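Local structure of elongin-C (Saccharomyces cerevisiae, 5ZB2) at residues Phe19-Glu31 with Ala45-Glu59. The protein serves as the linker of a cullin-3 E3 ubiquitin ligase that polyubiquitylates monoubiquitylated RNA polymerase II, and takes part in global genomic repair. Residues are numbered along the deposited sequence; the frame is centred on the assembly and turned at random.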
loop_
_atom_site.group_PDB
_atom_site.type_symbol
_atom_site.label_atom_id
_atom_site.label_comp_id
_atom_site.label_asym_id
_atom_site.label_seq_id
_atom_site.Cartn_x
_atom_site.Cartn_y
_atom_site.Cartn_z
ATOM N N PHE B 19 -2.314 55.318 -7.380
ATOM C CA PHE B 19 -1.968 54.186 -6.532
ATOM C C PHE B 19 -3.229 53.632 -5.881
ATOM O O PHE B 19 -4.328 54.176 -6.029
ATOM C CB PHE B 19 -0.946 54.585 -5.455
ATOM C CG PHE B 19 0.458 54.783 -5.971
ATOM C CD1 PHE B 19 0.919 54.102 -7.089
ATOM C CD2 PHE B 19 1.325 55.647 -5.321
ATOM C CE1 PHE B 19 2.209 54.287 -7.550
ATOM C CE2 PHE B 19 2.616 55.836 -5.778
ATOM C CZ PHE B 19 3.058 55.155 -6.894
ATOM N N VAL B 20 -3.057 52.531 -5.154
ATOM C CA VAL B 20 -4.136 51.881 -4.417
ATOM C C VAL B 20 -3.580 51.436 -3.072
ATOM O O VAL B 20 -2.545 50.763 -3.014
ATOM C CB VAL B 20 -4.717 50.680 -5.189
ATOM C CG1 VAL B 20 -5.799 49.984 -4.370
ATOM C CG2 VAL B 20 -5.270 51.132 -6.533
ATOM N N THR B 21 -4.265 51.807 -1.994
ATOM C CA THR B 21 -3.806 51.472 -0.655
ATOM C C THR B 21 -4.241 50.064 -0.268
ATOM O O THR B 21 -5.235 49.533 -0.773
ATOM C CB THR B 21 -4.338 52.477 0.370
ATOM O OG1 THR B 21 -3.892 52.105 1.680
ATOM C CG2 THR B 21 -5.862 52.527 0.354
ATOM N N LEU B 22 -3.481 49.461 0.645
ATOM C CA LEU B 22 -3.741 48.099 1.093
ATOM C C LEU B 22 -3.328 47.975 2.552
ATOM O O LEU B 22 -2.207 48.346 2.914
ATOM C CB LEU B 22 -2.981 47.082 0.234
ATOM C CG LEU B 22 -3.368 45.615 0.425
ATOM C CD1 LEU B 22 -4.767 45.367 -0.112
ATOM C CD2 LEU B 22 -2.359 44.702 -0.251
ATOM N N VAL B 23 -4.228 47.451 3.379
ATOM C CA VAL B 23 -4.011 47.352 4.817
ATOM C C VAL B 23 -3.828 45.890 5.198
ATOM O O VAL B 23 -4.447 44.990 4.619
ATOM C CB VAL B 23 -5.181 47.981 5.604
ATOM C CG1 VAL B 23 -4.927 47.912 7.105
ATOM C CG2 VAL B 23 -5.395 49.419 5.167
ATOM N N SER B 24 -2.970 45.661 6.189
ATOM C CA SER B 24 -2.690 44.331 6.705
ATOM C C SER B 24 -3.463 44.101 8.001
ATOM O O SER B 24 -4.185 44.972 8.492
ATOM C CB SER B 24 -1.188 44.156 6.939
ATOM O OG SER B 24 -0.905 42.874 7.468
ATOM N N LYS B 25 -3.308 42.901 8.565
ATOM C CA LYS B 25 -3.860 42.636 9.889
ATOM C C LYS B 25 -3.308 43.631 10.901
ATOM O O LYS B 25 -4.059 44.230 11.678
ATOM C CB LYS B 25 -3.552 41.200 10.314
ATOM C CG LYS B 25 -4.197 40.801 11.633
ATOM C CD LYS B 25 -4.005 39.324 11.929
ATOM C CE LYS B 25 -4.746 38.917 13.193
ATOM N NZ LYS B 25 -4.632 37.457 13.469
ATOM N N ASP B 26 -1.991 43.815 10.906
ATOM C CA ASP B 26 -1.400 44.935 11.616
ATOM C C ASP B 26 -1.736 46.234 10.890
ATOM O O ASP B 26 -2.077 46.246 9.703
ATOM C CB ASP B 26 0.117 44.766 11.724
ATOM C CG ASP B 26 0.511 43.591 12.598
ATOM O OD1 ASP B 26 -0.226 43.295 13.564
ATOM O OD2 ASP B 26 1.556 42.967 12.321
ATOM N N ASP B 27 -1.636 47.344 11.620
ATOM C CA ASP B 27 -1.997 48.639 11.056
ATOM C C ASP B 27 -1.082 49.070 9.915
ATOM O O ASP B 27 -1.357 50.096 9.284
ATOM C CB ASP B 27 -1.992 49.701 12.156
ATOM C CG ASP B 27 -3.069 49.464 13.197
ATOM O OD1 ASP B 27 -4.131 48.908 12.841
ATOM O OD2 ASP B 27 -2.855 49.831 14.372
ATOM N N LYS B 28 -0.015 48.322 9.633
ATOM C CA LYS B 28 0.876 48.675 8.537
ATOM C C LYS B 28 0.125 48.654 7.210
ATOM O O LYS B 28 -0.652 47.738 6.931
ATOM C CB LYS B 28 2.061 47.708 8.484
ATOM C CG LYS B 28 2.820 47.581 9.797
ATOM C CD LYS B 28 4.083 46.748 9.635
ATOM C CE LYS B 28 4.703 46.408 10.980
ATOM N NZ LYS B 28 5.092 47.626 11.741
ATOM N N GLU B 29 0.366 49.672 6.390
ATOM C CA GLU B 29 -0.293 49.827 5.102
ATOM C C GLU B 29 0.696 49.578 3.969
ATOM O O GLU B 29 1.914 49.555 4.164
ATOM C CB GLU B 29 -0.907 51.227 4.974
ATOM C CG GLU B 29 -1.969 51.538 6.018
ATOM C CD GLU B 29 -2.590 52.910 5.831
ATOM O OE1 GLU B 29 -2.156 53.642 4.916
ATOM O OE2 GLU B 29 -3.512 53.257 6.598
ATOM N N TYR B 30 0.148 49.389 2.770
ATOM C CA TYR B 30 0.949 49.158 1.576
ATOM C C TYR B 30 0.233 49.760 0.377
ATOM O O TYR B 30 -0.984 49.611 0.235
ATOM C CB TYR B 30 1.195 47.663 1.342
ATOM C CG TYR B 30 1.953 46.979 2.456
ATOM C CD1 TYR B 30 1.284 46.418 3.535
ATOM C CD2 TYR B 30 3.338 46.893 2.429
ATOM C CE1 TYR B 30 1.973 45.793 4.555
ATOM C CE2 TYR B 30 4.034 46.270 3.445
ATOM C CZ TYR B 30 3.347 45.722 4.505
ATOM O OH TYR B 30 4.034 45.100 5.519
ATOM N N GLU B 31 0.992 50.436 -0.481
ATOM C CA GLU B 31 0.463 51.027 -1.702
ATOM C C GLU B 31 0.896 50.197 -2.901
ATOM O O GLU B 31 2.008 49.658 -2.930
ATOM C CB GLU B 31 0.935 52.472 -1.873
ATOM C CG GLU B 31 0.479 53.411 -0.768
ATOM C CD GLU B 31 0.280 54.835 -1.255
ATOM O OE1 GLU B 31 -0.322 55.019 -2.334
ATOM O OE2 GLU B 31 0.731 55.770 -0.561
ATOM N N ALA B 45 -10.112 48.506 -6.028
ATOM C CA ALA B 45 -9.992 49.485 -4.958
ATOM C C ALA B 45 -9.073 50.628 -5.392
ATOM O O ALA B 45 -8.388 50.495 -6.404
ATOM C CB ALA B 45 -9.463 48.797 -3.709
ATOM N N GLY B 46 -9.038 51.748 -4.663
ATOM C CA GLY B 46 -9.812 51.987 -3.455
ATOM C C GLY B 46 -9.007 51.751 -2.191
ATOM O O GLY B 46 -7.861 52.183 -2.084
ATOM N N ARG B 47 -9.621 51.056 -1.234
ATOM C CA ARG B 47 -8.957 50.639 -0.009
ATOM C C ARG B 47 -9.486 49.267 0.382
ATOM O O ARG B 47 -10.696 49.033 0.352
ATOM C CB ARG B 47 -9.196 51.644 1.126
ATOM C CG ARG B 47 -8.512 51.297 2.440
ATOM C CD ARG B 47 -8.870 52.317 3.506
ATOM N NE ARG B 47 -8.109 52.141 4.743
ATOM C CZ ARG B 47 -8.464 51.337 5.742
ATOM N NH1 ARG B 47 -9.572 50.612 5.667
ATOM N NH2 ARG B 47 -7.704 51.258 6.825
ATOM N N ILE B 48 -8.576 48.366 0.747
ATOM C CA ILE B 48 -8.926 46.999 1.112
ATOM C C ILE B 48 -8.290 46.672 2.455
ATOM O O ILE B 48 -7.140 47.041 2.717
ATOM C CB ILE B 48 -8.475 45.986 0.038
ATOM C CG1 ILE B 48 -9.107 46.316 -1.319
ATOM C CG2 ILE B 48 -8.820 44.560 0.463
ATOM C CD1 ILE B 48 -10.623 46.223 -1.350
ATOM N N GLU B 49 -9.042 45.972 3.301
ATOM C CA GLU B 49 -8.575 45.528 4.610
ATOM C C GLU B 49 -8.387 44.018 4.550
ATOM O O GLU B 49 -9.360 43.272 4.397
ATOM C CB GLU B 49 -9.567 45.915 5.705
ATOM C CG GLU B 49 -9.831 47.408 5.803
ATOM C CD GLU B 49 -10.869 47.746 6.855
ATOM O OE1 GLU B 49 -11.447 46.808 7.444
ATOM O OE2 GLU B 49 -11.105 48.948 7.092
ATOM N N LEU B 50 -7.140 43.571 4.669
ATOM C CA LEU B 50 -6.801 42.157 4.568
ATOM C C LEU B 50 -6.426 41.624 5.947
ATOM O O LEU B 50 -5.261 41.358 6.248
ATOM C CB LEU B 50 -5.664 41.950 3.564
ATOM C CG LEU B 50 -5.926 42.395 2.125
ATOM C CD1 LEU B 50 -4.754 41.996 1.244
ATOM C CD2 LEU B 50 -7.223 41.809 1.585
ATOM N N LYS B 51 -7.440 41.467 6.793
ATOM C CA LYS B 51 -7.243 40.805 8.068
ATOM C C LYS B 51 -6.834 39.351 7.834
ATOM O O LYS B 51 -6.918 38.821 6.724
ATOM C CB LYS B 51 -8.515 40.880 8.909
ATOM C CG LYS B 51 -8.983 42.301 9.195
ATOM C CD LYS B 51 -10.248 42.314 10.040
ATOM C CE LYS B 51 -10.690 43.734 10.355
ATOM N NZ LYS B 51 -11.906 43.764 11.214
ATOM N N GLN B 52 -6.376 38.707 8.906
ATOM C CA GLN B 52 -5.946 37.310 8.903
ATOM C C GLN B 52 -4.627 37.094 8.172
ATOM O O GLN B 52 -4.217 35.942 7.986
ATOM C CB GLN B 52 -7.007 36.389 8.289
ATOM C CG GLN B 52 -8.366 36.457 8.966
ATOM C CD GLN B 52 -9.429 35.682 8.210
ATOM O OE1 GLN B 52 -9.225 35.282 7.064
ATOM N NE2 GLN B 52 -10.572 35.465 8.851
ATOM N N PHE B 53 -3.947 38.161 7.752
ATOM C CA PHE B 53 -2.665 38.052 7.068
ATOM C C PHE B 53 -1.674 39.019 7.695
ATOM O O PHE B 53 -1.992 40.193 7.905
ATOM C CB PHE B 53 -2.808 38.337 5.567
ATOM C CG PHE B 53 -3.493 37.239 4.799
ATOM C CD1 PHE B 53 -3.294 35.907 5.127
ATOM C CD2 PHE B 53 -4.334 37.543 3.741
ATOM C CE1 PHE B 53 -3.920 34.903 4.419
ATOM C CE2 PHE B 53 -4.965 36.539 3.029
ATOM C CZ PHE B 53 -4.757 35.218 3.369
ATOM N N ASP B 54 -0.474 38.521 7.984
ATOM C CA ASP B 54 0.552 39.306 8.649
ATOM C C ASP B 54 1.217 40.272 7.670
ATOM O O ASP B 54 0.992 40.237 6.457
ATOM C CB ASP B 54 1.597 38.389 9.281
ATOM C CG ASP B 54 1.000 37.439 10.301
ATOM O OD1 ASP B 54 -0.003 37.812 10.945
ATOM O OD2 ASP B 54 1.532 36.320 10.457
ATOM N N SER B 55 2.063 41.143 8.223
ATOM C CA SER B 55 2.699 42.182 7.420
ATOM C C SER B 55 3.691 41.591 6.428
ATOM O O SER B 55 3.794 42.064 5.289
ATOM C CB SER B 55 3.391 43.187 8.341
ATOM O OG SER B 55 2.463 43.767 9.243
ATOM N N HIS B 56 4.433 40.560 6.837
ATOM C CA HIS B 56 5.424 39.963 5.949
ATOM C C HIS B 56 4.774 39.277 4.755
ATOM O O HIS B 56 5.394 39.170 3.690
ATOM C CB HIS B 56 6.291 38.972 6.726
ATOM C CG HIS B 56 5.523 37.842 7.336
ATOM N ND1 HIS B 56 5.425 36.602 6.741
ATOM C CD2 HIS B 56 4.817 37.762 8.488
ATOM C CE1 HIS B 56 4.693 35.807 7.501
ATOM N NE2 HIS B 56 4.311 36.488 8.567
ATOM N N ILE B 57 3.530 38.813 4.903
ATOM C CA ILE B 57 2.851 38.143 3.798
ATOM C C ILE B 57 2.449 39.154 2.731
ATOM O O ILE B 57 2.759 38.983 1.546
ATOM C CB ILE B 57 1.634 37.354 4.318
ATOM C CG1 ILE B 57 2.074 36.273 5.312
ATOM C CG2 ILE B 57 0.849 36.736 3.164
ATOM C CD1 ILE B 57 3.005 35.212 4.734
ATOM N N LEU B 58 1.750 40.219 3.132
ATOM C CA LEU B 58 1.297 41.213 2.164
ATOM C C LEU B 58 2.471 41.857 1.443
ATOM O O LEU B 58 2.417 42.079 0.226
ATOM C CB LEU B 58 0.450 42.279 2.856
ATOM C CG LEU B 58 -1.004 41.894 3.127
ATOM C CD1 LEU B 58 -1.102 40.883 4.256
ATOM C CD2 LEU B 58 -1.835 43.127 3.438
ATOM N N GLU B 59 3.545 42.167 2.173
ATOM C CA GLU B 59 4.730 42.726 1.535
ATOM C C GLU B 59 5.233 41.826 0.415
ATOM O O GLU B 59 5.751 42.319 -0.593
ATOM C CB GLU B 59 5.829 42.952 2.576
ATOM C CG GLU B 59 7.135 43.477 1.994
ATOM C CD GLU B 59 8.038 44.096 3.045
ATOM O OE1 GLU B 59 8.032 45.338 3.179
ATOM O OE2 GLU B 59 8.749 43.341 3.743
#
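V23 is held on both backbone polar atoms by the strand 47-49 region. V23 N donates to I48 O at 3.0 Å and lies nearly in line with that C=O bond. Its O accepts L50 N, which sits above the carbonyl plane. This is parallel pairing, with 12° between strands 19-23 and 47-49. Beyond the strand, F53 O takes two donors. S24 OG donates to F53 O at 2.9 Å, and K25 N to F53 O at 3.1 Å with an N-H...O angle of 153°. The serine hydroxyl gets there because OG is anti to the backbone N (chi1 179°). F53 O thus ties the turn after strand 19-23 to the loop before helix 55-71. S55 OG gives D26 OD2 a weak bond.

On the sheet face that carries T21, V23, R47 and E49, V23 CG2 lies over one face of the R47 guanidinium. At the edge of that group, R47 NH1 forms a salt bridge with E49 OE2 (2.7 Å), in the guanidinium plane and on the anti lone pair. On the face that carries L22 and I48, L22 CD1 meets L50 CD1 at 3.6 Å, and L22 CD2 meets L58 CD2. L43 also touches L22 and I48.

The Y30 ring crosses E59 at about a right angle, with E59 N over one face. Y30 OH lies 3.1 Å from S55 O. With an alanine here the ring and its OH are gone, which would probably open a gap beside L58 CB and E59 CB and is likely to cost S55 O a polar neighbour.

The three-stranded mixed sheet with a helix packed against it belongs to the BTB/POZ fold of the Skp1 family.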